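Local coordinates for protein ALDH21) (Physcomitrella patens subsp. patens, PDB 5MZ5) that oxidises succinic semialdehyde to succinate with NADP(+) as electron acceptor, as a plant member of the aldehyde dehydrogenase family, at residues Y40-A45 against I241-R246; R53-V58 against K69-T74; V294-P299 against H329-D334. All coordinates share one frame; numbering follows the deposited sequence.

Contact 1: residues Y40-A45 against I241-R246; sequences YNIFLA and ILPVSR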
loop_
_atom_site.group_PDB
_atom_site.type_symbol
_atom_site.label_atom_id
_atom_site.label_comp_id
_atom_site.label_asym_id
_atom_site.label_seq_id
_atom_site.Cartn_x
_atom_site.Cartn_y
_atom_site.Cartn_z
ATOM N N TYR A 40 9.618 -28.231 35.357
ATOM C CA TYR A 40 9.870 -27.512 34.117
ATOM C C TYR A 40 11.150 -26.703 34.262
ATOM O O TYR A 40 11.631 -26.478 35.371
ATOM C CB TYR A 40 8.695 -26.558 33.801
ATOM C CG TYR A 40 7.487 -27.238 33.197
ATOM C CD1 TYR A 40 6.598 -27.964 33.990
ATOM C CD2 TYR A 40 7.213 -27.130 31.835
ATOM C CE1 TYR A 40 5.486 -28.596 33.437
ATOM C CE2 TYR A 40 6.091 -27.743 31.274
ATOM C CZ TYR A 40 5.235 -28.478 32.081
ATOM O OH TYR A 40 4.134 -29.092 31.550
ATOM N N ASN A 41 11.688 -26.265 33.134
ATOM C CA ASN A 41 12.835 -25.385 33.104
ATOM C C ASN A 41 12.351 -24.019 32.669
ATOM O O ASN A 41 11.316 -23.903 32.011
ATOM C CB ASN A 41 13.866 -25.869 32.080
ATOM C CG ASN A 41 14.581 -27.135 32.441
ATOM O OD1 ASN A 41 14.586 -28.091 31.671
ATOM N ND2 ASN A 41 15.282 -27.135 33.560
ATOM N N ILE A 42 13.108 -22.988 33.029
ATOM C CA ILE A 42 12.862 -21.625 32.585
ATOM C C ILE A 42 13.937 -21.332 31.552
ATOM O O ILE A 42 14.914 -22.087 31.460
ATOM C CB ILE A 42 12.736 -20.580 33.727
ATOM C CG1 ILE A 42 14.013 -20.498 34.591
ATOM C CG2 ILE A 42 11.506 -20.910 34.569
ATOM C CD1 ILE A 42 14.099 -19.297 35.575
ATOM N N PHE A 43 13.743 -20.290 30.742
ATOM C CA PHE A 43 14.685 -20.016 29.680
ATOM C C PHE A 43 15.417 -18.727 29.900
ATOM O O PHE A 43 14.813 -17.670 29.985
ATOM C CB PHE A 43 13.988 -20.113 28.302
ATOM C CG PHE A 43 13.585 -21.551 28.038
ATOM C CD1 PHE A 43 14.479 -22.445 27.452
ATOM C CD2 PHE A 43 12.352 -22.039 28.476
ATOM C CE1 PHE A 43 14.133 -23.791 27.277
ATOM C CE2 PHE A 43 12.023 -23.383 28.322
ATOM C CZ PHE A 43 12.921 -24.252 27.732
ATOM N N LEU A 44 16.735 -18.840 30.045
ATOM C CA LEU A 44 17.633 -17.726 30.297
ATOM C C LEU A 44 18.647 -17.670 29.175
ATOM O O LEU A 44 19.476 -18.579 29.043
ATOM C CB LEU A 44 18.303 -17.891 31.677
ATOM C CG LEU A 44 19.416 -16.905 32.065
ATOM C CD1 LEU A 44 18.911 -15.483 32.088
ATOM C CD2 LEU A 44 19.977 -17.238 33.437
ATOM N N ALA A 45 18.560 -16.601 28.344
ATOM C CA ALA A 45 19.427 -16.370 27.187
ATOM C C ALA A 45 19.440 -17.620 26.269
ATOM O O ALA A 45 20.515 -18.142 25.934
ATOM C CB ALA A 45 20.836 -16.005 27.651
ATOM N N ILE A 241 12.451 -16.534 28.823
ATOM C CA ILE A 241 11.076 -16.723 29.318
ATOM C C ILE A 241 11.214 -17.077 30.801
ATOM O O ILE A 241 11.657 -18.180 31.141
ATOM C CB ILE A 241 10.207 -17.736 28.506
ATOM C CG1 ILE A 241 10.150 -17.343 27.001
ATOM C CG2 ILE A 241 8.768 -17.871 29.125
ATOM C CD1 ILE A 241 9.664 -18.408 26.103
ATOM N N LEU A 242 10.934 -16.081 31.661
ATOM C CA LEU A 242 11.094 -16.195 33.106
ATOM C C LEU A 242 9.839 -15.800 33.922
ATOM O O LEU A 242 9.488 -14.616 33.960
ATOM C CB LEU A 242 12.286 -15.347 33.616
ATOM C CG LEU A 242 13.462 -15.044 32.697
ATOM C CD1 LEU A 242 13.983 -13.636 32.955
ATOM C CD2 LEU A 242 14.596 -16.042 32.922
ATOM N N PRO A 243 9.182 -16.758 34.617
ATOM C CA PRO A 243 8.109 -16.379 35.563
ATOM C C PRO A 243 8.839 -15.654 36.705
ATOM O O PRO A 243 9.887 -16.113 37.179
ATOM C CB PRO A 243 7.523 -17.731 36.009
ATOM C CG PRO A 243 8.134 -18.753 35.073
ATOM C CD PRO A 243 9.457 -18.202 34.691
ATOM N N VAL A 244 8.385 -14.456 37.036
ATOM C CA VAL A 244 9.115 -13.604 37.979
ATOM C C VAL A 244 8.276 -13.282 39.232
ATOM O O VAL A 244 7.042 -13.126 39.161
ATOM C CB VAL A 244 9.638 -12.340 37.200
ATOM C CG1 VAL A 244 10.029 -11.191 38.107
ATOM C CG2 VAL A 244 10.807 -12.705 36.291
ATOM N N SER A 245 8.972 -13.230 40.384
ATOM C CA SER A 245 8.407 -12.875 41.687
ATOM C C SER A 245 8.056 -11.376 41.690
ATOM O O SER A 245 8.587 -10.598 40.890
ATOM C CB SER A 245 9.402 -13.172 42.811
ATOM O OG SER A 245 10.603 -12.421 42.685
ATOM N N ARG A 246 7.196 -10.980 42.621
ATOM C CA ARG A 246 6.743 -9.605 42.791
ATOM C C ARG A 246 7.903 -8.631 43.039
ATOM O O ARG A 246 7.895 -7.534 42.493
ATOM C CB ARG A 246 5.731 -9.539 43.941
ATOM C CG ARG A 246 4.834 -8.333 43.838
ATOM C CD ARG A 246 3.947 -8.214 45.027
ATOM N NE ARG A 246 3.378 -6.874 45.129
ATOM C CZ ARG A 246 2.563 -6.503 46.100
ATOM N NH1 ARG A 246 2.216 -7.363 47.049
ATOM N NH2 ARG A 246 2.077 -5.272 46.130
#
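I42 meets P243, and F43 pairs with I241, where strand 38-44 of the small N-terminal sheet runs against an edge strand, 239-241, of the Rossmann-type cofactor-binding sheet. The two sheets are joined here by a single antiparallel bridge. I42 points at segment 241-246, and its CG2 presses on the pyrrolidine of P243, with only 3.4 Å between CG2 and P243 CD, a tight fit in which the two side chains cross obliquely. The first torsion (chi1 60°) sets CG1 of I42 between the backbone N and the carbonyl carbon, while CG2 stands beside the N. At the end of the CG1 branch, CD1 approaches L242 CD2 at 4.2 Å. F43 supplies both hydrogen bonds of the bridge. Its N donates to I241 O (3.0 Å) in a nearly straight bond of 167°, and its O accepts from I241 N (2.9 Å) in a more bent one of 144°. The side chains of this pair meet only near the backbone, F43 CB to I241 CB at 4.5 Å, because the phenyl ring leads away to E226 and H229 of helix 219-229. I241 turns to A221 of the same helix, so that this helix packs against both partners of the bridge. Further along the loop, R246 binds NADP(+) in a cofactor-bound structure of this protein, and P243 lies near the cofactor residues K212 and S215. L242 follows the bridge with its CD2 methyl, which sits 3.4 Å from F43 O. The same methyl then reaches L44, whose CB lies 4.3 Å from L242 CD2.

Contact 2: residues R53-V58 against K69-T74; sequences RKWLDV and KVPQAT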
loop_
_atom_site.group_PDB
_atom_site.type_symbol
_atom_site.label_atom_id
_atom_site.label_comp_id
_atom_site.label_asym_id
_atom_site.label_seq_id
_atom_site.Cartn_x
_atom_site.Cartn_y
_atom_site.Cartn_z
ATOM N N ARG A 53 17.497 -22.843 42.268
ATOM C CA ARG A 53 16.400 -21.880 42.339
ATOM C C ARG A 53 15.191 -22.360 43.128
ATOM O O ARG A 53 14.939 -23.563 43.236
ATOM C CB ARG A 53 15.970 -21.414 40.930
ATOM C CG ARG A 53 17.018 -20.565 40.234
ATOM C CD ARG A 53 16.710 -20.402 38.768
ATOM N NE ARG A 53 17.759 -19.636 38.100
ATOM C CZ ARG A 53 18.850 -20.162 37.548
ATOM N NH1 ARG A 53 19.046 -21.477 37.563
ATOM N NH2 ARG A 53 19.756 -19.377 36.983
ATOM N N LYS A 54 14.430 -21.384 43.654
ATOM C CA LYS A 54 13.181 -21.577 44.362
ATOM C C LYS A 54 12.095 -22.017 43.381
ATOM O O LYS A 54 12.167 -21.708 42.189
ATOM C CB LYS A 54 12.807 -20.272 45.087
ATOM C CG LYS A 54 13.168 -20.264 46.593
ATOM C CD LYS A 54 14.668 -20.407 46.920
ATOM C CE LYS A 54 14.906 -21.138 48.219
ATOM N NZ LYS A 54 16.220 -21.827 48.228
ATOM N N TRP A 55 11.109 -22.760 43.872
ATOM C CA TRP A 55 10.052 -23.281 43.016
ATOM C C TRP A 55 8.778 -22.487 43.081
ATOM O O TRP A 55 8.384 -22.022 44.141
ATOM C CB TRP A 55 9.753 -24.751 43.337
ATOM C CG TRP A 55 10.882 -25.700 43.057
ATOM C CD1 TRP A 55 11.661 -26.335 43.979
ATOM C CD2 TRP A 55 11.346 -26.134 41.768
ATOM N NE1 TRP A 55 12.571 -27.152 43.349
ATOM C CE2 TRP A 55 12.410 -27.037 41.989
ATOM C CE3 TRP A 55 10.940 -25.881 40.448
ATOM C CZ2 TRP A 55 13.064 -27.698 40.938
ATOM C CZ3 TRP A 55 11.598 -26.523 39.408
ATOM C CH2 TRP A 55 12.668 -27.394 39.653
ATOM N N LEU A 56 8.139 -22.332 41.930
ATOM C CA LEU A 56 6.824 -21.726 41.786
ATOM C C LEU A 56 5.856 -22.894 41.534
ATOM O O LEU A 56 6.093 -23.712 40.626
ATOM C CB LEU A 56 6.799 -20.734 40.599
ATOM C CG LEU A 56 5.430 -20.129 40.211
ATOM C CD1 LEU A 56 4.899 -19.149 41.299
ATOM C CD2 LEU A 56 5.503 -19.436 38.847
ATOM N N ASP A 57 4.773 -22.971 42.332
ATOM C CA ASP A 57 3.760 -24.027 42.194
ATOM C C ASP A 57 2.732 -23.644 41.155
ATOM O O ASP A 57 2.216 -22.532 41.185
ATOM C CB ASP A 57 3.037 -24.267 43.528
ATOM C CG ASP A 57 3.827 -24.985 44.610
ATOM O OD1 ASP A 57 4.875 -25.579 44.284
ATOM O OD2 ASP A 57 3.346 -25.019 45.771
ATOM N N VAL A 58 2.420 -24.565 40.241
ATOM C CA VAL A 58 1.386 -24.359 39.231
ATOM C C VAL A 58 0.295 -25.390 39.480
ATOM O O VAL A 58 0.539 -26.603 39.404
ATOM C CB VAL A 58 1.878 -24.337 37.762
ATOM C CG1 VAL A 58 0.710 -24.075 36.798
ATOM C CG2 VAL A 58 2.981 -23.298 37.570
ATOM N N LYS A 69 5.932 -27.674 38.830
ATOM C CA LYS A 69 6.901 -26.884 39.598
ATOM C C LYS A 69 7.786 -26.178 38.591
ATOM O O LYS A 69 8.329 -26.810 37.675
ATOM C CB LYS A 69 7.734 -27.766 40.533
ATOM C CG LYS A 69 6.963 -28.220 41.756
ATOM C CD LYS A 69 7.786 -29.168 42.574
ATOM C CE LYS A 69 8.107 -28.602 43.928
ATOM N NZ LYS A 69 9.205 -29.360 44.584
ATOM N N VAL A 70 7.857 -24.850 38.703
ATOM C CA VAL A 70 8.617 -23.999 37.768
ATOM C C VAL A 70 9.716 -23.256 38.531
ATOM O O VAL A 70 9.400 -22.628 39.542
ATOM C CB VAL A 70 7.662 -22.985 37.065
ATOM C CG1 VAL A 70 8.425 -22.054 36.152
ATOM C CG2 VAL A 70 6.553 -23.688 36.310
ATOM N N PRO A 71 10.988 -23.264 38.073
ATOM C CA PRO A 71 12.013 -22.461 38.756
ATOM C C PRO A 71 11.663 -20.974 38.737
ATOM O O PRO A 71 11.109 -20.470 37.757
ATOM C CB PRO A 71 13.279 -22.709 37.920
ATOM C CG PRO A 71 13.011 -23.941 37.144
ATOM C CD PRO A 71 11.547 -23.909 36.866
ATOM N N GLN A 72 11.933 -20.284 39.844
ATOM C CA GLN A 72 11.689 -18.851 39.930
ATOM C C GLN A 72 13.003 -18.130 39.667
ATOM O O GLN A 72 14.009 -18.439 40.308
ATOM C CB GLN A 72 11.074 -18.445 41.278
ATOM C CG GLN A 72 10.545 -17.016 41.251
ATOM C CD GLN A 72 9.738 -16.687 42.469
ATOM O OE1 GLN A 72 10.275 -16.367 43.537
ATOM N NE2 GLN A 72 8.424 -16.692 42.308
ATOM N N ALA A 73 12.994 -17.195 38.699
ATOM C CA ALA A 73 14.185 -16.431 38.327
ATOM C C ALA A 73 14.567 -15.430 39.405
ATOM O O ALA A 73 13.699 -14.806 40.019
ATOM C CB ALA A 73 13.964 -15.712 36.997
ATOM N N THR A 74 15.869 -15.284 39.641
ATOM C CA THR A 74 16.365 -14.300 40.608
ATOM C C THR A 74 16.544 -12.969 39.862
ATOM O O THR A 74 16.429 -12.923 38.632
ATOM C CB THR A 74 17.686 -14.761 41.245
ATOM O OG1 THR A 74 18.698 -14.825 40.240
ATOM C CG2 THR A 74 17.563 -16.106 41.996
HETATM O O HOH W 1 14.815 -18.705 42.852
#
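K69 lies across W55 at about a right angle, its aliphatic part against the indole and its ammonium over one face. CB of K69 touches W55 CE3 at 3.7 Å, and the bend at chi3 (116°) brings CE near CG of the ring. NZ then stands 4.2 Å from the centroid of the five-membered ring of W55, 23° off the ring normal, in a cation-pi contact. D57 shares this face of the sheet, and its carboxylate, too distant for a salt bridge, would probably add some favourable field at the lysine. V70 is the hydrogen-bonded partner of L56: its N donates to L56 O at 2.8 Å, and its O accepts from L56 N. Both side chains of the pair project from the opposite face to K69 and D57, where V70 CG2 also packs on V58 CG2 at 3.8 Å. These bonds tie together the beta hairpin of strands 55-59 and 66-71, whose first strand forms one border of the N-terminal four-stranded sheet. The buried face around V70 continues onto I42, P243 and the leucines L219 and L222 of helix 219-229. P71 brings its CD to the benzene part of the indole, 3.6 Å from W55 CZ3, the two side chains oblique to each other. Q72 N donates to K54 O at 2.8 Å, while its own O receives a hydrogen from a water that in turn accepts from K54 N. The aliphatic stem of R53 passes that carbonyl, CB lying 3.6 Å from Q72 O, before its guanidinium NE forms a salt bridge with D77.

Contact 3: residues V294-P299 against H329-D334; sequences VDDYVP and HERLYD. With GOL (glycerol), chain F.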
loop_
_atom_site.group_PDB
_atom_site.type_symbol
_atom_site.label_atom_id
_atom_site.label_comp_id
_atom_site.label_asym_id
_atom_site.label_seq_id
_atom_site.Cartn_x
_atom_site.Cartn_y
_atom_site.Cartn_z
ATOM N N VAL A 294 -28.911 -6.325 19.152
ATOM C CA VAL A 294 -29.691 -7.301 18.401
ATOM C C VAL A 294 -30.881 -6.519 17.827
ATOM O O VAL A 294 -31.827 -6.228 18.548
ATOM C CB VAL A 294 -30.101 -8.567 19.221
ATOM C CG1 VAL A 294 -31.037 -9.487 18.414
ATOM C CG2 VAL A 294 -28.867 -9.332 19.675
ATOM N N ASP A 295 -30.780 -6.110 16.547
ATOM C CA ASP A 295 -31.846 -5.368 15.861
ATOM C C ASP A 295 -32.584 -6.239 14.844
ATOM O O ASP A 295 -33.599 -5.826 14.304
ATOM C CB ASP A 295 -31.300 -4.071 15.211
ATOM C CG ASP A 295 -32.355 -2.987 15.007
ATOM O OD1 ASP A 295 -32.876 -2.459 16.015
ATOM O OD2 ASP A 295 -32.627 -2.640 13.848
ATOM N N ASP A 296 -32.077 -7.455 14.612
ATOM C CA ASP A 296 -32.588 -8.465 13.678
ATOM C C ASP A 296 -31.983 -9.822 14.039
ATOM O O ASP A 296 -31.031 -9.884 14.819
ATOM C CB ASP A 296 -32.173 -8.119 12.215
ATOM C CG ASP A 296 -33.108 -7.194 11.456
ATOM O OD1 ASP A 296 -34.329 -7.483 11.409
ATOM O OD2 ASP A 296 -32.617 -6.222 10.857
ATOM N N TYR A 297 -32.511 -10.904 13.440
ATOM C CA TYR A 297 -31.984 -12.265 13.587
ATOM C C TYR A 297 -31.254 -12.538 12.283
ATOM O O TYR A 297 -31.867 -12.452 11.214
ATOM C CB TYR A 297 -33.104 -13.304 13.800
ATOM C CG TYR A 297 -34.054 -13.022 14.941
ATOM C CD1 TYR A 297 -33.625 -12.354 16.088
ATOM C CD2 TYR A 297 -35.364 -13.492 14.912
ATOM C CE1 TYR A 297 -34.500 -12.085 17.136
ATOM C CE2 TYR A 297 -36.243 -13.253 15.968
ATOM C CZ TYR A 297 -35.803 -12.555 17.082
ATOM O OH TYR A 297 -36.656 -12.315 18.127
ATOM N N VAL A 298 -29.928 -12.748 12.342
ATOM C CA VAL A 298 -29.158 -12.938 11.109
ATOM C C VAL A 298 -28.297 -14.221 11.144
ATOM O O VAL A 298 -27.362 -14.275 11.938
ATOM C CB VAL A 298 -28.308 -11.683 10.712
ATOM C CG1 VAL A 298 -27.725 -11.842 9.301
ATOM C CG2 VAL A 298 -29.118 -10.383 10.816
ATOM N N PRO A 299 -28.524 -15.225 10.251
ATOM C CA PRO A 299 -29.618 -15.327 9.251
ATOM C C PRO A 299 -30.972 -15.675 9.879
ATOM O O PRO A 299 -32.018 -15.429 9.271
ATOM C CB PRO A 299 -29.126 -16.438 8.308
ATOM C CG PRO A 299 -28.275 -17.334 9.185
ATOM C CD PRO A 299 -27.660 -16.429 10.244
ATOM N N HIS A 329 -33.794 -5.027 20.644
ATOM C CA HIS A 329 -34.911 -4.173 20.280
ATOM C C HIS A 329 -36.231 -4.742 20.876
ATOM O O HIS A 329 -36.429 -5.960 20.911
ATOM C CB HIS A 329 -34.990 -4.003 18.760
ATOM C CG HIS A 329 -36.064 -3.043 18.340
ATOM N ND1 HIS A 329 -37.340 -3.471 18.078
ATOM C CD2 HIS A 329 -36.019 -1.698 18.209
ATOM C CE1 HIS A 329 -38.026 -2.389 17.762
ATOM N NE2 HIS A 329 -37.273 -1.298 17.827
ATOM N N GLU A 330 -37.098 -3.839 21.376
ATOM C CA GLU A 330 -38.371 -4.136 22.030
ATOM C C GLU A 330 -39.260 -5.141 21.281
ATOM O O GLU A 330 -39.915 -5.948 21.948
ATOM C CB GLU A 330 -39.144 -2.843 22.337
ATOM C CG GLU A 330 -39.566 -2.043 21.114
ATOM C CD GLU A 330 -40.282 -0.724 21.335
ATOM O OE1 GLU A 330 -40.245 0.105 20.399
ATOM O OE2 GLU A 330 -40.869 -0.505 22.419
ATOM N N ARG A 331 -39.287 -5.112 19.915
ATOM C CA ARG A 331 -40.125 -6.044 19.136
ATOM C C ARG A 331 -39.599 -7.495 19.202
ATOM O O ARG A 331 -40.362 -8.435 18.999
ATOM C CB ARG A 331 -40.322 -5.563 17.667
ATOM C CG ARG A 331 -39.184 -5.962 16.721
ATOM C CD ARG A 331 -39.199 -5.304 15.341
ATOM N NE ARG A 331 -38.322 -6.021 14.405
ATOM C CZ ARG A 331 -37.008 -5.821 14.264
ATOM N NH1 ARG A 331 -36.392 -4.875 14.958
ATOM N NH2 ARG A 331 -36.310 -6.546 13.405
ATOM N N LEU A 332 -38.297 -7.665 19.491
ATOM C CA LEU A 332 -37.629 -8.969 19.538
ATOM C C LEU A 332 -37.341 -9.431 20.953
ATOM O O LEU A 332 -37.045 -10.608 21.152
ATOM C CB LEU A 332 -36.283 -8.887 18.765
ATOM C CG LEU A 332 -36.306 -8.348 17.329
ATOM C CD1 LEU A 332 -34.888 -8.213 16.782
ATOM C CD2 LEU A 332 -37.191 -9.205 16.417
ATOM N N TYR A 333 -37.399 -8.505 21.919
ATOM C CA TYR A 333 -36.998 -8.702 23.305
ATOM C C TYR A 333 -37.487 -9.996 23.982
ATOM O O TYR A 333 -36.643 -10.755 24.457
ATOM C CB TYR A 333 -37.352 -7.489 24.166
ATOM C CG TYR A 333 -36.659 -7.525 25.510
ATOM C CD1 TYR A 333 -35.321 -7.153 25.636
ATOM C CD2 TYR A 333 -37.322 -7.987 26.647
ATOM C CE1 TYR A 333 -34.673 -7.196 26.870
ATOM C CE2 TYR A 333 -36.680 -8.041 27.886
ATOM C CZ TYR A 333 -35.352 -7.649 27.989
ATOM O OH TYR A 333 -34.718 -7.684 29.206
ATOM N N ASP A 334 -38.815 -10.228 24.072
ATOM C CA ASP A 334 -39.361 -11.411 24.755
ATOM C C ASP A 334 -38.902 -12.720 24.121
ATOM O O ASP A 334 -38.524 -13.646 24.838
ATOM C CB ASP A 334 -40.899 -11.339 24.874
ATOM C CG ASP A 334 -41.445 -10.176 25.696
ATOM O OD1 ASP A 334 -40.710 -9.665 26.581
ATOM O OD2 ASP A 334 -42.628 -9.830 25.513
HETATM C C1 GOL F . -35.831 -10.058 12.922
HETATM O O1 GOL F . -34.978 -10.451 11.849
HETATM C C2 GOL F . -37.258 -9.817 12.478
HETATM O O2 GOL F . -37.302 -9.011 11.292
HETATM C C3 GOL F . -38.001 -11.111 12.250
HETATM O O3 GOL F . -38.550 -11.576 13.474
#
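V294 and H329 continue the pairing of two parallel strands, 290-294 and 323-329, joined through helix 301-313 in a beta-alpha-beta crossover; the contact lies where both strands end. H329 N donates to V294 O at 3.1 Å, a backbone bond just before the chain turns into helix 333-345.

The charged part centres on R331. NH1 and NH2 grip one carbonyl, D295 O, end-on at 3.0 and 2.9 Å, both nitrogens approaching from one side of the carbonyl plane. NH2 also forms a salt bridge with D296 OD1 at 3.0 Å, the carboxylate and guanidinium planes being 78° apart. The other carboxylate oxygen of D296 accepts from K449 N, which helps to fix the group. D295 directs its own carboxylate elsewhere, to Y425 and K453.

The apolar part is carried by L332, which points toward the loop. Its CD1 lies against the backbone, 3.6 Å from D295 C, whereas CD2 meets Y297 CZ at 3.7 Å and also rests over one face of the R331 guanidinium, off towards the rim. The leucine and tyrosine side chains run alongside in opposing senses, and the phenol OH bonds to E335. An alanine in place of Y297 would probably leave a gap beside L332 CD2 and deprive the E335 carboxylate of its hydroxyl partner.

A glycerol molecule joins this cluster, with C1 over one face of the Y297 ring. Its O1 donates to D296 OD1 at 3.1 Å, and the same O1 accepts from Y297 N at 3.0 Å in an almost straight bond of 175°.

Contacts 1 and 2 adjoin, their centres 8 Å apart, because strands 38-44 and 66-71 are neighbours in one sheet. A probable hydrogen bond from Y40 N to K69 O (3.0 Å) links them, and S245 CB packs on Q72 OE1 at 3.4 Å. Together they flank the cofactor site, which is empty in this model: the side chains of L56 and P243 come within about 4 and 5 Å, respectively, of that of S215, a residue that binds NADP(+), and R246, another NADP(+)-binding residue, lies at the end of segment 241-246. Contact 3 is remote, on the opposite side of the chain's centre, its own centre about 50 Å from that of contact 1 and 52 Å from that of contact 2, and away from the annotated sites.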